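Local coordinates for replicase polyprotein 1a (Avian infectious bronchitis virus, PDB 3LD1), which is a polyprotein cleaved into coronavirus non-structural proteins, among them nsp2, whose role in replication is not firmly established, at residues K9-E13 with Q14-A18; A35-Q38 with K39-R42; K51-V55 with C56-L60; D84-I88 with F89-P93. The protein carries 3 engineered substitutions. All blocks are in the same frame, centred on the assembly; numbering follows the deposited sequence.

Contact 1 (K9-E13 with Q14-A18); sequences KDIPE and QLCDA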
loop_
_atom_site.group_PDB
_atom_site.type_symbol
_atom_site.label_atom_id
_atom_site.label_comp_id
_atom_site.label_asym_id
_atom_site.label_seq_id
_atom_site.Cartn_x
_atom_site.Cartn_y
_atom_site.Cartn_z
ATOM N N LYS A 9 7.031 26.934 18.282
ATOM C CA LYS A 9 6.809 26.315 16.984
ATOM C C LYS A 9 8.058 25.643 16.426
ATOM O O LYS A 9 7.931 24.625 15.713
ATOM C CB LYS A 9 6.253 27.349 15.963
ATOM C CG LYS A 9 4.759 27.680 16.128
ATOM C CD LYS A 9 4.336 29.027 15.506
ATOM C CE LYS A 9 3.064 28.862 14.693
ATOM N NZ LYS A 9 2.430 30.116 14.811
ATOM N N ASP A 10 9.240 26.179 16.770
ATOM C CA ASP A 10 10.543 25.644 16.315
ATOM C C ASP A 10 11.109 24.506 17.166
ATOM O O ASP A 10 12.244 24.090 16.897
ATOM C CB ASP A 10 11.609 26.761 16.263
ATOM C CG ASP A 10 11.790 27.453 17.629
ATOM O OD1 ASP A 10 12.731 28.260 17.817
ATOM O OD2 ASP A 10 10.950 27.170 18.524
ATOM N N ILE A 11 10.385 24.010 18.188
ATOM C CA ILE A 11 11.036 22.994 19.035
ATOM C C ILE A 11 11.676 21.836 18.210
ATOM O O ILE A 11 11.105 21.415 17.176
ATOM C CB ILE A 11 10.098 22.455 20.063
ATOM C CG1 ILE A 11 8.793 21.995 19.411
ATOM C CG2 ILE A 11 9.852 23.530 21.196
ATOM C CD1 ILE A 11 7.988 21.190 20.389
ATOM N N PRO A 12 12.867 21.343 18.625
ATOM C CA PRO A 12 13.518 20.268 17.817
ATOM C C PRO A 12 12.702 19.020 17.767
ATOM O O PRO A 12 11.813 18.843 18.605
ATOM C CB PRO A 12 14.900 20.033 18.466
ATOM C CG PRO A 12 14.975 20.901 19.721
ATOM C CD PRO A 12 13.666 21.780 19.789
ATOM N N GLU A 13 12.947 18.182 16.749
ATOM C CA GLU A 13 12.142 16.972 16.505
ATOM C C GLU A 13 12.092 16.117 17.770
ATOM O O GLU A 13 11.096 15.443 18.062
ATOM C CB GLU A 13 12.786 16.063 15.442
ATOM C CG GLU A 13 12.803 16.454 13.985
ATOM C CD GLU A 13 13.730 17.632 13.710
ATOM O OE1 GLU A 13 14.509 18.125 14.583
ATOM O OE2 GLU A 13 13.666 18.095 12.574
ATOM N N GLN A 14 13.193 16.027 18.484
ATOM C CA GLN A 14 13.184 15.056 19.581
ATOM C C GLN A 14 12.292 15.506 20.695
ATOM O O GLN A 14 11.873 14.707 21.510
ATOM C CB GLN A 14 14.567 14.861 20.162
ATOM C CG GLN A 14 15.140 16.164 20.622
ATOM C CD GLN A 14 16.630 16.167 20.469
ATOM O OE1 GLN A 14 17.255 17.189 20.000
ATOM N NE2 GLN A 14 17.245 15.014 20.831
ATOM N N LEU A 15 12.009 16.793 20.726
ATOM C CA LEU A 15 11.440 17.412 21.906
ATOM C C LEU A 15 9.998 17.353 21.539
ATOM O O LEU A 15 9.126 16.905 22.343
ATOM C CB LEU A 15 11.901 18.860 22.056
ATOM C CG LEU A 15 11.157 19.596 23.188
ATOM C CD1 LEU A 15 11.509 18.963 24.560
ATOM C CD2 LEU A 15 11.450 21.109 23.232
ATOM N N CYS A 16 9.766 17.703 20.287
ATOM C CA CYS A 16 8.471 17.544 19.760
ATOM C C CYS A 16 7.929 16.116 19.974
ATOM O O CYS A 16 6.778 15.905 20.371
ATOM C CB CYS A 16 8.439 17.882 18.271
ATOM S SG CYS A 16 6.643 17.979 18.009
ATOM N N ASP A 17 8.778 15.147 19.729
ATOM C CA ASP A 17 8.431 13.757 19.968
ATOM C C ASP A 17 8.131 13.472 21.440
ATOM O O ASP A 17 7.130 12.765 21.784
ATOM C CB ASP A 17 9.605 12.813 19.540
ATOM C CG ASP A 17 9.651 12.536 18.036
ATOM O OD1 ASP A 17 10.719 12.093 17.580
ATOM O OD2 ASP A 17 8.622 12.707 17.337
ATOM N N ALA A 18 8.990 13.994 22.321
ATOM C CA ALA A 18 8.730 13.679 23.736
ATOM C C ALA A 18 7.426 14.312 24.154
ATOM O O ALA A 18 6.659 13.676 24.857
ATOM C CB ALA A 18 9.813 14.118 24.623
#
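Ile11 and Pro12 lead into helix 13-20, and their contacts with Leu15 and Cys16 set its first turn, with Pro12 at the N-cap. A proline suits the entry because a residue at this edge of a helix needs no N-H for an earlier carbonyl. Its own carbonyl does the work: Pro12 O takes Cys16 N at 2.9 Å in an almost straight bond (177°), close to the C=O axis, and also Leu15 N at 3.0 Å, which comes from above the carbonyl plane. Two donors thus grip one oxygen. The next bond in the helical series is Asp17 N to Glu13 O, 2.9 Å. The buried carboxylate of Asp17 is bound by the backbone N-H groups of Ala138 and Lys139 and by a salt bridge to Arg37. On the apolar side, the Pro12 ring adds its CD against Leu15 CB at 4.1 Å.

Ile11 points back over this turn. Its CB lies 3.7 Å from Leu15 CD2, and its CG2 branch comes still closer, at 3.5 Å, the two side chains meeting roughly at a right angle. One beta-branched residue covers two helix positions, because the other branch turns away from that leucine: CG1 sits between the backbone N and the carbonyl carbon (chi1 51°), and beyond it the tip of Ile11, CD1, rests 3.7 Å from Cys16 CA.

Contact 2 (A35-Q38 with K39-R42); sequences AVRQ and KFDR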
loop_
_atom_site.group_PDB
_atom_site.type_symbol
_atom_site.label_atom_id
_atom_site.label_comp_id
_atom_site.label_asym_id
_atom_site.label_seq_id
_atom_site.Cartn_x
_atom_site.Cartn_y
_atom_site.Cartn_z
ATOM N N ALA A 35 -2.379 9.634 11.117
ATOM C CA ALA A 35 -3.397 10.698 11.099
ATOM C C ALA A 35 -3.354 11.586 12.380
ATOM O O ALA A 35 -3.323 12.863 12.299
ATOM C CB ALA A 35 -4.823 10.112 10.804
ATOM N N VAL A 36 -3.266 10.925 13.530
ATOM C CA VAL A 36 -3.230 11.615 14.823
ATOM C C VAL A 36 -1.968 12.513 14.986
ATOM O O VAL A 36 -2.075 13.677 15.432
ATOM C CB VAL A 36 -3.319 10.628 16.020
ATOM C CG1 VAL A 36 -3.419 11.378 17.280
ATOM C CG2 VAL A 36 -4.543 9.622 15.880
ATOM N N ARG A 37 -0.789 12.011 14.613
ATOM C CA ARG A 37 0.418 12.794 14.791
ATOM C C ARG A 37 0.408 13.945 13.772
ATOM O O ARG A 37 0.802 15.066 14.071
ATOM C CB ARG A 37 1.657 11.890 14.677
ATOM C CG ARG A 37 3.031 12.608 14.774
ATOM C CD ARG A 37 3.143 13.346 16.072
ATOM N NE ARG A 37 4.293 14.297 16.206
ATOM C CZ ARG A 37 5.482 13.868 16.599
ATOM N NH1 ARG A 37 5.647 12.561 16.788
ATOM N NH2 ARG A 37 6.481 14.708 16.760
ATOM N N GLN A 38 -0.096 13.687 12.579
ATOM C CA GLN A 38 -0.161 14.767 11.581
ATOM C C GLN A 38 -1.086 15.901 12.068
ATOM O O GLN A 38 -0.702 17.062 12.038
ATOM C CB GLN A 38 -0.519 14.216 10.175
ATOM C CG GLN A 38 -1.343 15.202 9.331
ATOM C CD GLN A 38 -2.100 14.486 8.153
ATOM O OE1 GLN A 38 -1.504 14.057 7.126
ATOM N NE2 GLN A 38 -3.433 14.347 8.325
ATOM N N LYS A 39 -2.273 15.570 12.568
ATOM C CA LYS A 39 -3.200 16.624 13.130
ATOM C C LYS A 39 -2.526 17.442 14.235
ATOM O O LYS A 39 -2.680 18.674 14.397
ATOM C CB LYS A 39 -4.441 15.943 13.722
ATOM C CG LYS A 39 -5.521 16.854 14.283
ATOM C CD LYS A 39 -6.830 16.013 14.579
ATOM C CE LYS A 39 -7.934 16.960 15.067
ATOM N NZ LYS A 39 -9.280 16.572 14.451
ATOM N N PHE A 40 -1.774 16.719 15.033
ATOM C CA PHE A 40 -1.218 17.403 16.162
ATOM C C PHE A 40 -0.090 18.343 15.681
ATOM O O PHE A 40 -0.044 19.526 16.056
ATOM C CB PHE A 40 -0.798 16.375 17.204
ATOM C CG PHE A 40 0.117 16.912 18.248
ATOM C CD1 PHE A 40 -0.374 17.268 19.502
ATOM C CD2 PHE A 40 1.498 17.047 17.997
ATOM C CE1 PHE A 40 0.507 17.749 20.523
ATOM C CE2 PHE A 40 2.377 17.516 18.983
ATOM C CZ PHE A 40 1.882 17.866 20.253
ATOM N N ASP A 41 0.783 17.865 14.801
ATOM C CA ASP A 41 1.805 18.783 14.309
ATOM C C ASP A 41 1.171 19.977 13.630
ATOM O O ASP A 41 1.706 21.030 13.737
ATOM C CB ASP A 41 2.725 18.114 13.306
ATOM C CG ASP A 41 3.328 16.861 13.834
ATOM O OD1 ASP A 41 3.418 16.645 15.128
ATOM O OD2 ASP A 41 3.715 16.051 12.928
ATOM N N ARG A 42 0.079 19.792 12.885
ATOM C CA ARG A 42 -0.579 20.938 12.243
ATOM C C ARG A 42 -1.105 21.919 13.267
ATOM O O ARG A 42 -0.931 23.133 13.107
ATOM C CB ARG A 42 -1.779 20.534 11.401
ATOM C CG ARG A 42 -1.501 19.800 10.158
ATOM C CD ARG A 42 -2.827 19.569 9.408
ATOM N NE ARG A 42 -2.605 18.914 8.103
ATOM C CZ ARG A 42 -3.319 17.897 7.578
ATOM N NH1 ARG A 42 -4.274 17.300 8.276
ATOM N NH2 ARG A 42 -3.037 17.437 6.357
#
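Arg37 and Asp41, one turn apart on helix 30-46, form an i to i+4 salt bridge. Arg37 NE donates to Asp41 OD1 over 2.7 Å with an N-H...O angle of 154°. The acceptor lies at the guanidinium edge, near its plane, and receives the proton on its syn lone pair, while the guanidinium and carboxylate planes stand 79° apart. The arginine reaches this place because its chain leaves anti to the backbone N and then bends at chi2, bringing NE back along the helix. The far side of the guanidinium faces helix 13-20, where NH2 makes a salt bridge to Asp17; NH1 also has a hydrogen-bond partner beyond the two segments.

Backbone polarity is met in the usual helical way: Lys39 N binds Ala35 O, Phe40 N Val36 O, Asp41 N Arg37 O at 2.9 Å and Arg42 N Gln38 O at 3.0 Å.

Along the neighbouring flank, Gln38 and Arg42 run side by side. The amide carbon Gln38 CD lies 3.2 Å above one face of the Arg42 guanidinium, toward its rim, the planes 33° apart; the 3.1 Å between Gln38 NE2 and Arg42 NH1, both donors, follows from this and is no hydrogen bond. Phe40, an apolar residue facing inward, meets Phe20 and Phe52. With carboxylates at both NE and NH2, Arg37 probably keeps its positive charge although buried, and its head group is held against rotation.

Contact 3 (K51-V55 with C56-L60); sequences KFETV and CGLFL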
loop_
_atom_site.group_PDB
_atom_site.type_symbol
_atom_site.label_atom_id
_atom_site.label_comp_id
_atom_site.label_asym_id
_atom_site.label_seq_id
_atom_site.Cartn_x
_atom_site.Cartn_y
_atom_site.Cartn_z
ATOM N N LYS A 51 -6.545 21.571 22.166
ATOM C CA LYS A 51 -6.513 20.646 23.259
ATOM C C LYS A 51 -5.528 19.507 23.052
ATOM O O LYS A 51 -5.322 19.080 21.935
ATOM C CB LYS A 51 -7.873 19.989 23.368
ATOM C CG LYS A 51 -8.972 20.876 24.004
ATOM C CD LYS A 51 -10.295 20.004 24.075
ATOM C CE LYS A 51 -11.525 20.891 24.282
ATOM N NZ LYS A 51 -12.268 20.220 25.384
ATOM N N PHE A 52 -5.003 18.937 24.131
ATOM C CA PHE A 52 -4.156 17.790 24.025
ATOM C C PHE A 52 -4.505 16.782 25.129
ATOM O O PHE A 52 -4.129 16.933 26.275
ATOM C CB PHE A 52 -2.712 18.289 24.043
ATOM C CG PHE A 52 -1.656 17.223 23.890
ATOM C CD1 PHE A 52 -1.861 16.084 23.082
ATOM C CD2 PHE A 52 -0.417 17.367 24.579
ATOM C CE1 PHE A 52 -0.825 15.070 22.950
ATOM C CE2 PHE A 52 0.606 16.357 24.477
ATOM C CZ PHE A 52 0.400 15.217 23.652
ATOM N N GLU A 53 -5.300 15.788 24.786
ATOM C CA GLU A 53 -5.527 14.679 25.648
ATOM C C GLU A 53 -4.238 13.882 26.034
ATOM O O GLU A 53 -3.768 13.043 25.258
ATOM C CB GLU A 53 -6.613 13.769 25.017
ATOM C CG GLU A 53 -7.918 13.893 25.729
ATOM C CD GLU A 53 -7.739 13.719 27.306
ATOM O OE1 GLU A 53 -7.165 12.679 27.788
ATOM O OE2 GLU A 53 -8.142 14.649 28.072
ATOM N N THR A 54 -3.687 14.089 27.231
ATOM C CA THR A 54 -2.542 13.285 27.632
ATOM C C THR A 54 -2.867 12.150 28.608
ATOM O O THR A 54 -4.011 11.944 28.950
ATOM C CB THR A 54 -1.426 14.153 28.253
ATOM O OG1 THR A 54 -1.647 14.300 29.668
ATOM C CG2 THR A 54 -1.376 15.540 27.622
ATOM N N VAL A 55 -1.833 11.436 29.070
ATOM C CA VAL A 55 -1.945 10.368 30.105
ATOM C C VAL A 55 -1.792 10.971 31.523
ATOM O O VAL A 55 -1.721 10.236 32.544
ATOM C CB VAL A 55 -0.888 9.185 29.951
ATOM C CG1 VAL A 55 -0.986 8.511 28.636
ATOM C CG2 VAL A 55 0.545 9.642 30.159
ATOM N N CYS A 56 -1.667 12.305 31.542
ATOM C CA CYS A 56 -1.713 13.123 32.741
ATOM C C CYS A 56 -2.925 14.023 32.647
ATOM O O CYS A 56 -2.898 15.105 33.200
ATOM C CB CYS A 56 -0.509 14.036 32.780
ATOM S SG CYS A 56 0.974 13.118 33.005
ATOM N N GLY A 57 -3.951 13.624 31.885
ATOM C CA GLY A 57 -5.153 14.475 31.730
ATOM C C GLY A 57 -5.018 15.533 30.629
ATOM O O GLY A 57 -4.009 15.587 29.884
ATOM N N LEU A 58 -6.048 16.363 30.504
ATOM C CA LEU A 58 -6.225 17.218 29.356
ATOM C C LEU A 58 -5.335 18.446 29.542
ATOM O O LEU A 58 -5.403 19.077 30.591
ATOM C CB LEU A 58 -7.688 17.653 29.283
ATOM C CG LEU A 58 -8.110 18.743 28.276
ATOM C CD1 LEU A 58 -7.643 18.408 26.841
ATOM C CD2 LEU A 58 -9.637 18.894 28.292
ATOM N N PHE A 59 -4.485 18.796 28.571
ATOM C CA PHE A 59 -3.868 20.139 28.666
ATOM C C PHE A 59 -4.283 20.901 27.460
ATOM O O PHE A 59 -4.788 20.320 26.471
ATOM C CB PHE A 59 -2.333 20.162 28.768
ATOM C CG PHE A 59 -1.768 19.480 30.013
ATOM C CD1 PHE A 59 -1.187 20.228 31.024
ATOM C CD2 PHE A 59 -1.766 18.072 30.136
ATOM C CE1 PHE A 59 -0.632 19.585 32.154
ATOM C CE2 PHE A 59 -1.230 17.422 31.247
ATOM C CZ PHE A 59 -0.656 18.170 32.263
ATOM N N LEU A 60 -4.072 22.201 27.547
ATOM C CA LEU A 60 -4.235 23.049 26.393
ATOM C C LEU A 60 -2.842 23.543 25.962
ATOM O O LEU A 60 -2.039 23.968 26.841
ATOM C CB LEU A 60 -5.116 24.238 26.750
ATOM C CG LEU A 60 -6.391 24.002 27.580
ATOM C CD1 LEU A 60 -7.087 25.380 27.762
ATOM C CD2 LEU A 60 -7.350 22.891 27.025
#
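A beta hairpin joins strands 50-54 and 57-64 through a type I turn running from Thr54 to Gly57, at one edge of a mixed four-stranded sheet. Phe52 and Phe59 form its antiparallel hydrogen-bonded pair: Phe52 N gives to Phe59 O at 2.7 Å, and Phe59 N returns to Phe52 O at 3.0 Å.

Thr54 adds two side-chain bonds to the turn. Its OG1 lies between the backbone N and the carbonyl carbon (chi1 88°), from where it accepts Cys56 N at 2.7 Å, an ST turn, and donates to Gly57 O, also at 2.7 Å, in the carbonyl plane on a lone pair. Gly57 O takes Thr54 N as well, from above that plane, so the oxygen has two donors; the reverse bond from Gly57 N to Thr54 O is weak. Threonine suits the site because one hydroxyl can both give and receive while its methyl stays apolar. Gly57 has positive phi (85°), where a CB would press on the carbonyl of the residue before.

Residues alternate between the two faces. Lys51, Glu53, Leu58 and Leu60 share one: the aliphatic stem of Lys51 lies against Leu58, with CB 3.8 Å from CD1, and its CG sits beside Leu60 CD2. Glu53 is tied by its OE1 to Ser24. On the other face Phe52 sits with Phe59 and the methyl of Thr54. There Thr54 CG2 lies over the Phe52 ring and touches Phe59 CD2 at 3.6 Å, while Thr54 OG1 stands at the Phe59 ring edge, 3.5 Å from CE2.

Contact 4 (D84-I88 with F89-P93); sequences DLEDI and FGVSP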
loop_
_atom_site.group_PDB
_atom_site.type_symbol
_atom_site.label_atom_id
_atom_site.label_comp_id
_atom_site.label_asym_id
_atom_site.label_seq_id
_atom_site.Cartn_x
_atom_site.Cartn_y
_atom_site.Cartn_z
ATOM N N ASP A 84 12.306 19.934 31.822
ATOM C CA ASP A 84 11.440 21.128 31.742
ATOM C C ASP A 84 9.993 20.772 31.435
ATOM O O ASP A 84 9.034 21.324 31.982
ATOM C CB ASP A 84 12.042 22.122 30.757
ATOM C CG ASP A 84 13.498 22.524 31.159
ATOM O OD1 ASP A 84 13.671 23.074 32.298
ATOM O OD2 ASP A 84 14.464 22.256 30.398
ATOM N N LEU A 85 9.888 19.754 30.617
ATOM C CA LEU A 85 8.684 19.115 30.238
ATOM C C LEU A 85 8.017 18.426 31.391
ATOM O O LEU A 85 6.804 18.582 31.576
ATOM C CB LEU A 85 9.061 18.072 29.194
ATOM C CG LEU A 85 8.010 17.455 28.320
ATOM C CD1 LEU A 85 7.421 18.460 27.426
ATOM C CD2 LEU A 85 8.724 16.498 27.462
ATOM N N GLU A 86 8.791 17.673 32.169
ATOM C CA GLU A 86 8.189 16.918 33.250
ATOM C C GLU A 86 7.687 17.875 34.308
ATOM O O GLU A 86 6.717 17.573 35.012
ATOM C CB GLU A 86 9.161 15.899 33.817
ATOM C CG GLU A 86 9.253 14.720 32.893
ATOM C CD GLU A 86 10.244 13.682 33.289
ATOM O OE1 GLU A 86 10.843 13.818 34.350
ATOM O OE2 GLU A 86 10.418 12.699 32.541
ATOM N N ASP A 87 8.297 19.050 34.397
ATOM C CA ASP A 87 7.850 20.080 35.377
ATOM C C ASP A 87 6.475 20.575 35.082
ATOM O O ASP A 87 5.749 20.978 35.981
ATOM C CB ASP A 87 8.785 21.282 35.411
ATOM C CG ASP A 87 10.122 20.946 36.038
ATOM O OD1 ASP A 87 10.227 19.885 36.759
ATOM O OD2 ASP A 87 11.065 21.738 35.790
ATOM N N ILE A 88 6.113 20.537 33.812
ATOM C CA ILE A 88 4.835 21.000 33.402
ATOM C C ILE A 88 3.871 19.846 33.330
ATOM O O ILE A 88 2.766 19.976 33.856
ATOM C CB ILE A 88 4.917 21.586 32.027
ATOM C CG1 ILE A 88 5.727 22.910 31.994
ATOM C CG2 ILE A 88 3.524 21.649 31.422
ATOM C CD1 ILE A 88 6.068 23.290 30.611
ATOM N N PHE A 89 4.245 18.703 32.723
ATOM C CA PHE A 89 3.226 17.662 32.393
ATOM C C PHE A 89 3.153 16.495 33.357
ATOM O O PHE A 89 2.122 15.791 33.438
ATOM C CB PHE A 89 3.346 17.164 30.951
ATOM C CG PHE A 89 3.033 18.214 29.904
ATOM C CD1 PHE A 89 4.003 19.088 29.470
ATOM C CD2 PHE A 89 1.779 18.307 29.345
ATOM C CE1 PHE A 89 3.750 20.082 28.527
ATOM C CE2 PHE A 89 1.490 19.303 28.372
ATOM C CZ PHE A 89 2.461 20.189 27.965
ATOM N N GLY A 90 4.198 16.340 34.154
ATOM C CA GLY A 90 4.375 15.151 34.951
ATOM C C GLY A 90 5.187 14.220 34.082
ATOM O O GLY A 90 5.794 14.660 33.103
ATOM N N VAL A 91 5.193 12.938 34.432
ATOM C CA VAL A 91 6.061 11.955 33.858
ATOM C C VAL A 91 5.207 11.124 32.935
ATOM O O VAL A 91 4.061 10.814 33.262
ATOM C CB VAL A 91 6.675 11.031 34.932
ATOM C CG1 VAL A 91 7.591 9.930 34.282
ATOM C CG2 VAL A 91 7.508 11.837 35.859
ATOM N N SER A 92 5.786 10.820 31.764
ATOM C CA SER A 92 5.239 9.892 30.808
ATOM C C SER A 92 6.161 8.690 30.723
ATOM O O SER A 92 7.294 8.834 30.415
ATOM C CB SER A 92 5.104 10.543 29.428
ATOM O OG SER A 92 4.868 9.505 28.481
ATOM N N PRO A 93 5.667 7.492 30.996
ATOM C CA PRO A 93 6.661 6.378 31.060
ATOM C C PRO A 93 7.236 6.118 29.661
ATOM O O PRO A 93 8.471 5.900 29.465
ATOM C CB PRO A 93 5.845 5.154 31.627
ATOM C CG PRO A 93 4.472 5.737 32.117
ATOM C CD PRO A 93 4.274 7.074 31.303
#
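Leu85 and Phe89 pack one turn apart at the C-terminal end of helix 82-89, where Gly90 then breaks the helical path. Phe89 N closes on Leu85 O at 2.8 Å, an oxygen that also accepts Ile88 N, and Gly90 N follows with Glu86 O at 2.9 Å. Gly90 has a positive phi of 91°, a region of backbone space that residues with a side chain enter at a cost; glycine lets the chain leave the helix here.

Side-chain torsions decide how the aromatic ring is held. Phe89 CG stands anti to its own carbonyl carbon (chi1 -66°), which turns the ring back toward Ile88 and puts its edge near Leu85 O. Ile88 keeps CG1 similarly placed and sends CG2 anti to the backbone N, and this methyl rises over one ring face: a CH-pi contact 3.6 Å from the centroid and 28° off the normal. Leu85 CD1 approaches the same ring at CD1, 4.0 Å away. Flat and apolar, the phenylalanine can meet these neighbours and also Ile5 of strand 4-8, Leu19 of helix 13-20 and Phe59 of the hairpin.

Glu86 extends beyond CG, its carboxylate bound in a salt bridge to Arg96 of the next helix, for which Ser92 is the N-cap, its OG taking Ala95 N. Glu86 CA makes a C-H...O contact of 3.3 Å with Gly90 O, and its CG lies 3.5 Å from the same oxygen.

From the N terminus the four contacts follow one another in series, each bridging a single local turn, and none nests or crosses. Contact 1 starts helix 13-20, and contact 2 lies on the following helix, 30-46; Asp17 OD2 and Arg37 NH2 bind these two helices by a salt bridge of 3.0 Å. Contact 3 is the hairpin after helix 30-46, joined to it where Phe40 meets Phe52. Contact 4 ends helix 82-89 and returns to the start: Leu85 touches Ala18 of contact 1, and Phe89 packs on Phe59 of contact 3; the centres of contacts 3 and 4 are about 12 Å apart. Together they tie the N-terminal helices to the edge hairpin of the mixed sheet.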